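Local coordinates for phosphoethanolamine N-methyltransferase 1 (Haemonchus contortus, PDB 4KRG), which probably methylates phosphoethanolamine on its amine with S-adenosylmethionine as methyl donor, a step of nematode phosphocholine biosynthesis, at residues D118-M132 / R148-S161. Numbering follows the deposited sequence.
Sequences DEKSVDLVFTNWLMM and RWLRADGYIHLRES. With SAH (S-adenosyl-L-homocysteine), chain D; OPE (phosphoric acid mono-(2-amino-ethyl) ester), chain C.
Glu160 of strand 154-161 clasps the turn that follows strand 122-126 by its backbone. A turn about CB-CG (chi2 -66°) brings its carboxylate to three successive amides. Glu160 OE2 takes Leu130 N and, more tightly, Met131 N (Glu160 OE2 to Met131 N 2.8 Å), the two arriving from opposite faces of the carboxylate plane; OE1 receives Met132 N from above that plane. Arg159 N is too far from Thr127 O for a direct link, and a water stands in, joining Arg159 N to Thr127 OG1 and Glu160 OE2. A glutamate suits this place because one carboxylate can satisfy several N-H groups.

Strands 122-126 and 154-161 run parallel, as expected of the Rossmann-like methyltransferase fold, with Val125 N bonded to Tyr155 O and His157 N to Val125 O. Val125 CG1 lies alongside Ile156 CD1 at 3.9 Å; Ile156 packs on Leu143 of helix 136-149, Val125 on Val62 of strand 60-64. On the other face His157 ND1 donates in the ring plane to Thr127 O at 2.9 Å; His233 holds its NE2. Arg159 lays CD over one face of the Trp129 indole, while its NH1 meets a lone pair of Asn128 OD1 and Asp45 pairs with NH2.

At the far end the backbone remains well bonded, Ser121 N and Val122 N sharing Trp149 O; the solvent side lies in partly exposed charged side chains. Glu119 OE2 sits over the guanidinium face of Arg148, a purely electrostatic pairing, its OE1 hydrogen-bonded to Ser204 OG, whereas Arg151 NH1 approaches Asp123 OD2 at 2.9 Å.

The opposite indole face of Trp129 lies against the phosphoethanolamine amine, and Asn128 O accepts from the homocysteine amine. Ser161 OG, also bound by Gln231, makes an unusually short bond of doubtful length to the phosphate. Glu160's grip is consistent with a second-shell role, holding the turn whose Leu130 and Met132 touch the two ligands.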
ATOM      1  N   ASP A 118       4.172 -17.088 -22.924  1.00 22.25           N
ATOM      2  CA  ASP A 118       2.836 -17.380 -23.424  1.00 25.03           C
ATOM      3  C   ASP A 118       1.739 -16.750 -22.562  1.00 24.77           C
ATOM      4  O   ASP A 118       1.962 -16.415 -21.401  1.00 24.89           O
ATOM      5  CB  ASP A 118       2.620 -18.891 -23.526  1.00 26.64           C
ATOM      6  CG  ASP A 118       3.473 -19.536 -24.600  1.00 32.47           C
ATOM      7  OD1 ASP A 118       3.895 -18.844 -25.553  1.00 35.23           O
ATOM      8  OD2 ASP A 118       3.711 -20.755 -24.494  1.00 34.05           O
ATOM      9  N   GLU A 119       0.559 -16.580 -23.148  1.00 26.19           N
ATOM     10  CA  GLU A 119      -0.600 -16.144 -22.392  1.00 25.59           C
ATOM     11  C   GLU A 119      -0.937 -17.209 -21.364  1.00 26.04           C
ATOM     12  O   GLU A 119      -0.724 -18.401 -21.616  1.00 25.62           O
ATOM     13  CB  GLU A 119      -1.800 -15.965 -23.313  1.00 28.94           C
ATOM     14  CG  GLU A 119      -1.562 -15.035 -24.469  1.00 33.67           C
ATOM     15  CD  GLU A 119      -2.723 -15.015 -25.434  1.00 39.56           C
ATOM     16  OE1 GLU A 119      -3.475 -16.015 -25.492  1.00 40.21           O
ATOM     17  OE2 GLU A 119      -2.900 -13.983 -26.116  1.00 41.11           O
ATOM     18  N   LYS A 120      -1.478 -16.775 -20.228  1.00 25.00           N
ATOM     19  CA  LYS A 120      -1.940 -17.677 -19.179  1.00 24.36           C
ATOM     20  C   LYS A 120      -0.900 -18.746 -18.895  1.00 23.91           C
ATOM     21  O   LYS A 120      -1.212 -19.927 -18.877  1.00 28.63           O
ATOM     22  CB  LYS A 120      -3.275 -18.311 -19.577  1.00 26.68           C
ATOM     23  CG  LYS A 120      -4.355 -17.287 -19.936  1.00 28.55           C
ATOM     24  CD  LYS A 120      -5.476 -17.932 -20.739  1.00 32.77           C
ATOM     25  CE  LYS A 120      -5.941 -17.048 -21.895  1.00 35.95           C
ATOM     26  NZ  LYS A 120      -6.922 -17.746 -22.782  1.00 37.82           N
ATOM     27  N   SER A 121       0.338 -18.321 -18.683  1.00 21.65           N
ATOM     28  CA  SER A 121       1.435 -19.254 -18.501  1.00 20.26           C
ATOM     29  C   SER A 121       1.967 -19.291 -17.073  1.00 22.13           C
ATOM     30  O   SER A 121       2.723 -20.189 -16.725  1.00 24.99           O
ATOM     31  CB  SER A 121       2.568 -18.933 -19.467  1.00 21.35           C
ATOM     32  OG  SER A 121       3.008 -17.606 -19.295  1.00 26.39           O
ATOM     33  N   VAL A 122       1.595 -18.312 -16.252  1.00 21.45           N
ATOM     34  CA  VAL A 122       1.992 -18.318 -14.837  1.00 19.65           C
ATOM     35  C   VAL A 122       0.826 -18.016 -13.901  1.00 20.05           C
ATOM     36  O   VAL A 122      -0.219 -17.522 -14.326  1.00 20.16           O
ATOM     37  CB  VAL A 122       3.157 -17.335 -14.523  1.00 23.70           C
ATOM     38  CG1 VAL A 122       4.432 -17.755 -15.232  1.00 24.64           C
ATOM     39  CG2 VAL A 122       2.782 -15.914 -14.891  1.00 19.90           C
ATOM     40  N   ASP A 123       1.022 -18.324 -12.625  1.00 17.60           N
ATOM     41  CA  ASP A 123       0.019 -18.066 -11.605  1.00 17.66           C
ATOM     42  C   ASP A 123       0.413 -16.891 -10.732  1.00 15.97           C
ATOM     43  O   ASP A 123      -0.444 -16.216 -10.170  1.00 17.35           O
ATOM     44  CB  ASP A 123      -0.168 -19.301 -10.730  1.00 18.41           C
ATOM     45  CG  ASP A 123      -0.668 -20.487 -11.514  1.00 21.06           C
ATOM     46  OD1 ASP A 123      -1.812 -20.418 -12.000  1.00 22.02           O
ATOM     47  OD2 ASP A 123       0.079 -21.479 -11.663  1.00 24.01           O
ATOM     48  N   LEU A 124       1.714 -16.665 -10.609  1.00 16.26           N
ATOM     49  CA  LEU A 124       2.231 -15.539  -9.839  1.00 15.37           C
ATOM     50  C   LEU A 124       3.333 -14.832 -10.612  1.00 16.89           C
ATOM     51  O   LEU A 124       4.279 -15.466 -11.073  1.00 16.32           O
ATOM     52  CB  LEU A 124       2.781 -16.011  -8.491  1.00 12.34           C
ATOM     53  CG  LEU A 124       3.468 -14.954  -7.610  1.00 14.44           C
ATOM     54  CD1 LEU A 124       2.486 -13.891  -7.153  1.00 16.65           C
ATOM     55  CD2 LEU A 124       4.137 -15.601  -6.406  1.00 15.35           C
ATOM     56  N   VAL A 125       3.192 -13.523 -10.775  1.00 16.34           N
ATOM     57  CA  VAL A 125       4.280 -12.694 -11.261  1.00 15.46           C
ATOM     58  C   VAL A 125       4.851 -12.001 -10.034  1.00 16.74           C
ATOM     59  O   VAL A 125       4.181 -11.180  -9.408  1.00 17.18           O
ATOM     60  CB  VAL A 125       3.793 -11.659 -12.309  1.00 15.20           C
ATOM     61  CG1 VAL A 125       4.892 -10.647 -12.642  1.00 14.17           C
ATOM     62  CG2 VAL A 125       3.339 -12.365 -13.575  1.00 16.25           C
ATOM     63  N   PHE A 126       6.072 -12.363  -9.662  1.00 15.99           N
ATOM     64  CA  PHE A 126       6.668 -11.829  -8.451  1.00 12.74           C
ATOM     65  C   PHE A 126       7.760 -10.832  -8.774  1.00 13.65           C
ATOM     66  O   PHE A 126       8.694 -11.136  -9.519  1.00 14.11           O
ATOM     67  CB  PHE A 126       7.256 -12.943  -7.590  1.00 14.85           C
ATOM     68  CG  PHE A 126       7.894 -12.443  -6.324  1.00 13.38           C
ATOM     69  CD1 PHE A 126       7.137 -12.272  -5.171  1.00 12.84           C
ATOM     70  CD2 PHE A 126       9.247 -12.126  -6.286  1.00 12.32           C
ATOM     71  CE1 PHE A 126       7.719 -11.801  -4.001  1.00 11.50           C
ATOM     72  CE2 PHE A 126       9.833 -11.649  -5.116  1.00 12.73           C
ATOM     73  CZ  PHE A 126       9.068 -11.486  -3.980  1.00 12.18           C
ATOM     74  N   THR A 127       7.651  -9.641  -8.203  1.00 13.59           N
ATOM     75  CA  THR A 127       8.717  -8.665  -8.295  1.00 12.90           C
ATOM     76  C   THR A 127       8.917  -8.011  -6.936  1.00 13.03           C
ATOM     77  O   THR A 127       8.031  -8.035  -6.082  1.00 13.68           O
ATOM     78  CB  THR A 127       8.417  -7.577  -9.340  1.00 15.44           C
ATOM     79  OG1 THR A 127       7.302  -6.796  -8.901  1.00 18.33           O
ATOM     80  CG2 THR A 127       8.120  -8.187 -10.708  1.00 13.38           C
ATOM     81  N   ASN A 128      10.091  -7.430  -6.745  1.00 14.54           N
ATOM     82  CA  ASN A 128      10.421  -6.716  -5.519  1.00 15.64           C
ATOM     83  C   ASN A 128      11.526  -5.726  -5.869  1.00 16.45           C
ATOM     84  O   ASN A 128      12.641  -6.140  -6.185  1.00 16.98           O
ATOM     85  CB  ASN A 128      10.867  -7.703  -4.425  1.00 13.77           C
ATOM     86  CG  ASN A 128      11.103  -7.027  -3.077  1.00 13.62           C
ATOM     87  OD1 ASN A 128      10.167  -6.807  -2.304  1.00 15.92           O
ATOM     88  ND2 ASN A 128      12.355  -6.701  -2.791  1.00 14.90           N
ATOM     89  N   TRP A 129      11.194  -4.432  -5.845  1.00 16.45           N
ATOM     90  CA  TRP A 129      12.086  -3.356  -6.307  1.00 15.11           C
ATOM     91  C   TRP A 129      12.393  -3.404  -7.820  1.00 20.18           C
ATOM     92  O   TRP A 129      13.538  -3.625  -8.207  1.00 20.98           O
ATOM     93  CB  TRP A 129      13.420  -3.364  -5.545  1.00 15.60           C
ATOM     94  CG  TRP A 129      13.394  -2.911  -4.115  1.00 17.19           C
ATOM     95  CD1 TRP A 129      12.713  -1.847  -3.586  1.00 18.96           C
ATOM     96  CD2 TRP A 129      14.111  -3.511  -3.037  1.00 16.44           C
ATOM     97  NE1 TRP A 129      12.970  -1.748  -2.234  1.00 16.91           N
ATOM     98  CE2 TRP A 129      13.822  -2.759  -1.870  1.00 16.39           C
ATOM     99  CE3 TRP A 129      14.971  -4.609  -2.930  1.00 13.79           C
ATOM    100  CZ2 TRP A 129      14.365  -3.075  -0.628  1.00 16.73           C
ATOM    101  CZ3 TRP A 129      15.506  -4.921  -1.699  1.00 13.44           C
ATOM    102  CH2 TRP A 129      15.203  -4.156  -0.562  1.00 15.69           C
ATOM    103  N   LEU A 130      11.394  -3.174  -8.670  1.00 17.67           N
ATOM    104  CA  LEU A 130      11.625  -3.240 -10.116  1.00 18.08           C
ATOM    105  C   LEU A 130      11.031  -2.081 -10.925  1.00 17.54           C
ATOM    106  O   LEU A 130      11.705  -1.524 -11.792  1.00 17.32           O
ATOM    107  CB  LEU A 130      11.152  -4.576 -10.692  1.00 16.42           C
ATOM    108  CG  LEU A 130      11.428  -4.768 -12.188  1.00 18.56           C
ATOM    109  CD1 LEU A 130      12.929  -4.776 -12.472  1.00 19.00           C
ATOM    110  CD2 LEU A 130      10.773  -6.040 -12.709  1.00 18.19           C
HETATM  111  N   MSE A 131       9.779  -1.723 -10.648  1.00 14.56           N
HETATM  112  CA  MSE A 131       9.121  -0.638 -11.386  1.00 15.94           C
HETATM  113  C   MSE A 131       9.898   0.678 -11.300  1.00 17.82           C
HETATM  114  O   MSE A 131       9.904   1.471 -12.237  1.00 18.33           O
HETATM  115  CB  MSE A 131       7.688  -0.412 -10.888  1.00 18.11           C
HETATM  116  CG  MSE A 131       6.750  -1.608 -10.971  1.00 19.87           C
HETATM  117 SE   MSE A 131       6.570  -2.331 -12.780  1.00 31.12          SE
HETATM  118  CE  MSE A 131       7.963  -3.711 -12.647  1.00 22.76           C
HETATM  119  N   MSE A 132      10.548   0.897 -10.163  1.00 17.99           N
HETATM  120  CA  MSE A 132      11.344   2.097  -9.931  1.00 17.23           C
HETATM  121  C   MSE A 132      12.545   2.170 -10.879  1.00 19.26           C
HETATM  122  O   MSE A 132      13.169   3.222 -11.008  1.00 18.84           O
HETATM  123  CB  MSE A 132      11.831   2.107  -8.485  1.00 17.79           C
HETATM  124  CG  MSE A 132      12.614   0.857  -8.152  1.00 17.65           C
HETATM  125 SE   MSE A 132      12.690   0.428  -6.245  1.00 29.12          SE
HETATM  126  CE  MSE A 132      14.093   1.677  -5.716  1.00 20.91           C
ATOM    127  N   ARG A 148      -1.243 -10.305 -19.520  1.00 19.40           N
ATOM    128  CA  ARG A 148      -1.307 -11.297 -20.587  1.00 19.85           C
ATOM    129  C   ARG A 148      -0.846 -12.677 -20.114  1.00 18.96           C
ATOM    130  O   ARG A 148      -1.451 -13.691 -20.456  1.00 22.29           O
ATOM    131  CB  ARG A 148      -0.440 -10.835 -21.761  1.00 20.11           C
ATOM    132  CG  ARG A 148      -0.371 -11.802 -22.925  1.00 22.03           C
ATOM    133  CD  ARG A 148       0.635 -11.333 -23.954  1.00 22.82           C
ATOM    134  NE  ARG A 148       0.636 -12.183 -25.145  1.00 28.31           N
ATOM    135  CZ  ARG A 148      -0.199 -12.034 -26.169  1.00 33.42           C
ATOM    136  NH1 ARG A 148      -1.112 -11.073 -26.148  1.00 36.85           N
ATOM    137  NH2 ARG A 148      -0.124 -12.848 -27.213  1.00 36.83           N
ATOM    138  N   TRP A 149       0.224 -12.699 -19.324  1.00 18.39           N
ATOM    139  CA  TRP A 149       0.860 -13.936 -18.877  1.00 17.68           C
ATOM    140  C   TRP A 149       0.110 -14.640 -17.763  1.00 19.02           C
ATOM    141  O   TRP A 149       0.198 -15.854 -17.618  1.00 23.33           O
ATOM    142  CB  TRP A 149       2.260 -13.630 -18.372  1.00 19.48           C
ATOM    143  CG  TRP A 149       3.128 -12.982 -19.386  1.00 20.25           C
ATOM    144  CD1 TRP A 149       3.004 -13.051 -20.743  1.00 21.78           C
ATOM    145  CD2 TRP A 149       4.269 -12.162 -19.124  1.00 20.52           C
ATOM    146  NE1 TRP A 149       4.004 -12.322 -21.345  1.00 21.91           N
ATOM    147  CE2 TRP A 149       4.793 -11.764 -20.373  1.00 22.60           C
ATOM    148  CE3 TRP A 149       4.900 -11.722 -17.958  1.00 22.77           C
ATOM    149  CZ2 TRP A 149       5.918 -10.950 -20.484  1.00 23.75           C
ATOM    150  CZ3 TRP A 149       6.017 -10.916 -18.069  1.00 23.79           C
ATOM    151  CH2 TRP A 149       6.513 -10.537 -19.324  1.00 22.45           C
ATOM    152  N   LEU A 150      -0.610 -13.873 -16.956  1.00 17.66           N
ATOM    153  CA  LEU A 150      -1.305 -14.437 -15.809  1.00 17.44           C
ATOM    154  C   LEU A 150      -2.533 -15.250 -16.215  1.00 20.26           C
ATOM    155  O   LEU A 150      -3.274 -14.869 -17.125  1.00 21.62           O
ATOM    156  CB  LEU A 150      -1.715 -13.330 -14.837  1.00 16.56           C
ATOM    157  CG  LEU A 150      -0.634 -12.867 -13.863  1.00 17.47           C
ATOM    158  CD1 LEU A 150      -1.105 -11.639 -13.099  1.00 21.38           C
ATOM    159  CD2 LEU A 150      -0.315 -13.990 -12.900  1.00 19.09           C
ATOM    160  N   ARG A 151      -2.738 -16.378 -15.542  1.00 23.07           N
ATOM    161  CA  ARG A 151      -4.009 -17.089 -15.623  1.00 22.66           C
ATOM    162  C   ARG A 151      -5.071 -16.331 -14.821  1.00 22.94           C
ATOM    163  O   ARG A 151      -4.735 -15.535 -13.949  1.00 22.20           O
ATOM    164  CB  ARG A 151      -3.854 -18.517 -15.099  1.00 23.59           C
ATOM    165  CG  ARG A 151      -3.228 -19.454 -16.105  1.00 25.59           C
ATOM    166  CD  ARG A 151      -2.859 -20.796 -15.505  1.00 28.91           C
ATOM    167  NE  ARG A 151      -1.756 -21.372 -16.262  1.00 37.47           N
ATOM    168  CZ  ARG A 151      -0.534 -21.565 -15.780  1.00 38.74           C
ATOM    169  NH1 ARG A 151      -0.262 -21.267 -14.525  1.00 37.44           N
ATOM    170  NH2 ARG A 151       0.410 -22.076 -16.553  1.00 40.63           N
ATOM    171  N   ALA A 152      -6.347 -16.557 -15.130  1.00 24.72           N
ATOM    172  CA  ALA A 152      -7.433 -15.986 -14.337  1.00 24.92           C
ATOM    173  C   ALA A 152      -7.252 -16.432 -12.886  1.00 28.41           C
ATOM    174  O   ALA A 152      -6.773 -17.540 -12.650  1.00 29.59           O
ATOM    175  CB  ALA A 152      -8.763 -16.449 -14.861  1.00 28.11           C
ATOM    176  N   ASP A 153      -7.632 -15.574 -11.936  1.00 28.78           N
ATOM    177  CA  ASP A 153      -7.362 -15.752 -10.496  1.00 27.13           C
ATOM    178  C   ASP A 153      -5.891 -15.554 -10.111  1.00 24.29           C
ATOM    179  O   ASP A 153      -5.552 -15.564  -8.931  1.00 25.49           O
ATOM    180  CB  ASP A 153      -7.851 -17.107  -9.959  1.00 28.56           C
ATOM    181  CG  ASP A 153      -9.318 -17.348 -10.217  1.00 34.75           C
ATOM    182  OD1 ASP A 153     -10.054 -16.364 -10.431  1.00 36.81           O
ATOM    183  OD2 ASP A 153      -9.732 -18.529 -10.204  1.00 38.49           O
ATOM    184  N   GLY A 154      -5.024 -15.381 -11.104  1.00 19.94           N
ATOM    185  CA  GLY A 154      -3.602 -15.209 -10.858  1.00 18.41           C
ATOM    186  C   GLY A 154      -3.282 -13.928 -10.110  1.00 15.99           C
ATOM    187  O   GLY A 154      -4.092 -13.013 -10.058  1.00 18.85           O
ATOM    188  N   TYR A 155      -2.084 -13.859  -9.545  1.00 14.40           N
ATOM    189  CA  TYR A 155      -1.669 -12.709  -8.751  1.00 13.06           C
ATOM    190  C   TYR A 155      -0.364 -12.110  -9.248  1.00 15.44           C
ATOM    191  O   TYR A 155       0.442 -12.784  -9.890  1.00 15.31           O
ATOM    192  CB  TYR A 155      -1.448 -13.130  -7.309  1.00 16.11           C
ATOM    193  CG  TYR A 155      -2.692 -13.455  -6.520  1.00 17.22           C
ATOM    194  CD1 TYR A 155      -3.313 -12.487  -5.747  1.00 17.92           C
ATOM    195  CD2 TYR A 155      -3.215 -14.740  -6.510  1.00 17.75           C
ATOM    196  CE1 TYR A 155      -4.431 -12.787  -5.001  1.00 17.43           C
ATOM    197  CE2 TYR A 155      -4.331 -15.049  -5.766  1.00 17.90           C
ATOM    198  CZ  TYR A 155      -4.932 -14.071  -5.013  1.00 20.45           C
ATOM    199  OH  TYR A 155      -6.041 -14.380  -4.272  1.00 22.84           O
ATOM    200  N   ILE A 156      -0.162 -10.831  -8.938  1.00 13.89           N
ATOM    201  CA  ILE A 156       1.129 -10.186  -9.116  1.00 15.64           C
ATOM    202  C   ILE A 156       1.501  -9.488  -7.814  1.00 15.85           C
ATOM    203  O   ILE A 156       0.661  -8.845  -7.180  1.00 14.61           O
ATOM    204  CB  ILE A 156       1.152  -9.209 -10.334  1.00 17.21           C
ATOM    205  CG1 ILE A 156       2.464  -8.426 -10.383  1.00 18.45           C
ATOM    206  CG2 ILE A 156      -0.044  -8.267 -10.325  1.00 18.47           C
ATOM    207  CD1 ILE A 156       2.620  -7.598 -11.643  1.00 22.84           C
ATOM    208  N   HIS A 157       2.746  -9.663  -7.393  1.00 13.61           N
ATOM    209  CA  HIS A 157       3.253  -8.944  -6.240  1.00 12.57           C
ATOM    210  C   HIS A 157       4.229  -7.881  -6.720  1.00 13.51           C
ATOM    211  O   HIS A 157       5.121  -8.165  -7.520  1.00 13.44           O
ATOM    212  CB  HIS A 157       3.973  -9.883  -5.271  1.00 13.47           C
ATOM    213  CG  HIS A 157       4.631  -9.169  -4.130  1.00 14.18           C
ATOM    214  ND1 HIS A 157       5.892  -8.624  -4.224  1.00 14.20           N
ATOM    215  CD2 HIS A 157       4.194  -8.906  -2.876  1.00 12.59           C
ATOM    216  CE1 HIS A 157       6.208  -8.051  -3.072  1.00 14.30           C
ATOM    217  NE2 HIS A 157       5.194  -8.204  -2.243  1.00 12.58           N
ATOM    218  N   LEU A 158       4.062  -6.661  -6.216  1.00 11.11           N
ATOM    219  CA  LEU A 158       5.017  -5.596  -6.482  1.00 12.47           C
ATOM    220  C   LEU A 158       5.394  -4.929  -5.170  1.00 12.15           C
ATOM    221  O   LEU A 158       4.597  -4.881  -4.250  1.00 13.44           O
ATOM    222  CB  LEU A 158       4.417  -4.575  -7.438  1.00 15.18           C
ATOM    223  CG  LEU A 158       3.949  -5.174  -8.767  1.00 16.26           C
ATOM    224  CD1 LEU A 158       2.563  -4.658  -9.112  1.00 19.80           C
ATOM    225  CD2 LEU A 158       4.925  -4.839  -9.871  1.00 19.16           C
ATOM    226  N   ARG A 159       6.620  -4.437  -5.090  1.00 14.08           N
ATOM    227  CA  ARG A 159       7.089  -3.695  -3.931  1.00 13.05           C
ATOM    228  C   ARG A 159       8.036  -2.630  -4.443  1.00 13.69           C
ATOM    229  O   ARG A 159       8.981  -2.937  -5.171  1.00 13.04           O
ATOM    230  CB  ARG A 159       7.835  -4.612  -2.966  1.00 11.73           C
ATOM    231  CG  ARG A 159       8.410  -3.877  -1.759  1.00 13.79           C
ATOM    232  CD  ARG A 159       9.871  -3.480  -1.938  1.00 14.32           C
ATOM    233  NE  ARG A 159      10.439  -3.033  -0.669  1.00 13.91           N
ATOM    234  CZ  ARG A 159      10.933  -3.850   0.257  1.00 15.57           C
ATOM    235  NH1 ARG A 159      10.942  -5.165   0.059  1.00 13.89           N
ATOM    236  NH2 ARG A 159      11.420  -3.352   1.382  1.00 16.82           N
ATOM    237  N   GLU A 160       7.795  -1.376  -4.081  1.00 11.13           N
ATOM    238  CA  GLU A 160       8.624  -0.307  -4.609  1.00 11.61           C
ATOM    239  C   GLU A 160       9.040   0.689  -3.535  1.00 16.64           C
ATOM    240  O   GLU A 160       8.323   0.892  -2.555  1.00 16.56           O
ATOM    241  CB  GLU A 160       7.898   0.428  -5.741  1.00 13.09           C
ATOM    242  CG  GLU A 160       7.417  -0.459  -6.874  1.00 14.08           C
ATOM    243  CD  GLU A 160       8.558  -1.088  -7.666  1.00 16.37           C
ATOM    244  OE1 GLU A 160       9.673  -0.517  -7.670  1.00 19.40           O
ATOM    245  OE2 GLU A 160       8.343  -2.152  -8.291  1.00 15.93           O
ATOM    246  N   SER A 161      10.206   1.299  -3.720  1.00 15.20           N
ATOM    247  CA  SER A 161      10.602   2.426  -2.894  1.00 16.04           C
ATOM    248  C   SER A 161       9.793   3.609  -3.381  1.00 18.12           C
ATOM    249  O   SER A 161       9.995   4.096  -4.501  1.00 19.18           O
ATOM    250  CB  SER A 161      12.088   2.730  -3.052  1.00 18.30           C
ATOM    251  OG  SER A 161      12.866   1.631  -2.633  1.00 18.69           O
TER
HETATM  252  N   SAH D 502      14.430  -8.272  -6.416  1.00 15.80           N
HETATM  253  CA  SAH D 502      15.704  -8.636  -5.776  1.00 17.99           C
HETATM  254  CB  SAH D 502      16.800  -7.616  -6.239  1.00 19.70           C
HETATM  255  CG  SAH D 502      16.436  -6.155  -5.979  1.00 16.76           C
HETATM  256  SD  SAH D 502      17.566  -4.933  -6.706  1.00 21.78           S
HETATM  257  C   SAH D 502      15.573  -8.660  -4.306  1.00 21.17           C
HETATM  258  O   SAH D 502      14.822  -7.874  -3.749  1.00 18.76           O
HETATM  259  OXT SAH D 502      16.425  -9.229  -3.659  1.00 23.31           O
HETATM  260  C5' SAH D 502      17.111  -4.844  -8.457  1.00 20.42           C
HETATM  261  C4' SAH D 502      17.284  -5.997  -9.285  1.00 20.70           C
HETATM  262  O4' SAH D 502      16.460  -5.867 -10.474  1.00 19.38           O
HETATM  263  C3' SAH D 502      18.677  -6.124  -9.754  1.00 22.02           C
HETATM  264  O3' SAH D 502      19.038  -7.486  -9.781  1.00 20.99           O
HETATM  265  C2' SAH D 502      18.648  -5.601 -11.112  1.00 22.73           C
HETATM  266  O2' SAH D 502      19.661  -6.171 -11.893  1.00 21.89           O
HETATM  267  C1' SAH D 502      17.299  -5.999 -11.580  1.00 20.21           C
HETATM  268  N9  SAH D 502      16.786  -5.174 -12.729  1.00 19.49           N
HETATM  269  C8  SAH D 502      16.572  -3.853 -12.755  1.00 18.29           C
HETATM  270  N7  SAH D 502      15.979  -3.569 -13.916  1.00 16.46           N
HETATM  271  C5  SAH D 502      15.810  -4.690 -14.621  1.00 18.92           C
HETATM  272  C6  SAH D 502      15.258  -4.974 -15.882  1.00 20.31           C
HETATM  273  N6  SAH D 502      14.742  -3.982 -16.680  1.00 17.29           N
HETATM  274  N1  SAH D 502      15.245  -6.256 -16.290  1.00 20.67           N
HETATM  275  C2  SAH D 502      15.734  -7.237 -15.542  1.00 18.03           C
HETATM  276  N3  SAH D 502      16.270  -6.994 -14.333  1.00 19.97           N
HETATM  277  C4  SAH D 502      16.318  -5.739 -13.852  1.00 20.79           C
HETATM  278  CA  OPE C 501      16.755  -0.344  -2.762  1.00 18.21           C
HETATM  279  CB  OPE C 501      17.314  -1.603  -3.339  1.00 18.50           C
HETATM  280  O1  OPE C 501      17.455   2.258  -1.759  1.00 18.23           O
HETATM  281  O2  OPE C 501      15.185   2.425  -2.669  1.00 15.87           O
HETATM  282  O3  OPE C 501      17.106   3.194  -4.059  1.00 18.83           O
HETATM  283  O4  OPE C 501      16.769   0.752  -3.601  1.00 19.01           O
HETATM  284  N   OPE C 501      16.810  -2.019  -4.622  1.00 19.32           N
HETATM  285  P   OPE C 501      16.631   2.197  -3.025  1.00 19.18           P
HETATM  286  O   HOH W   1       8.358  -4.767  -7.307  1.00 14.09           O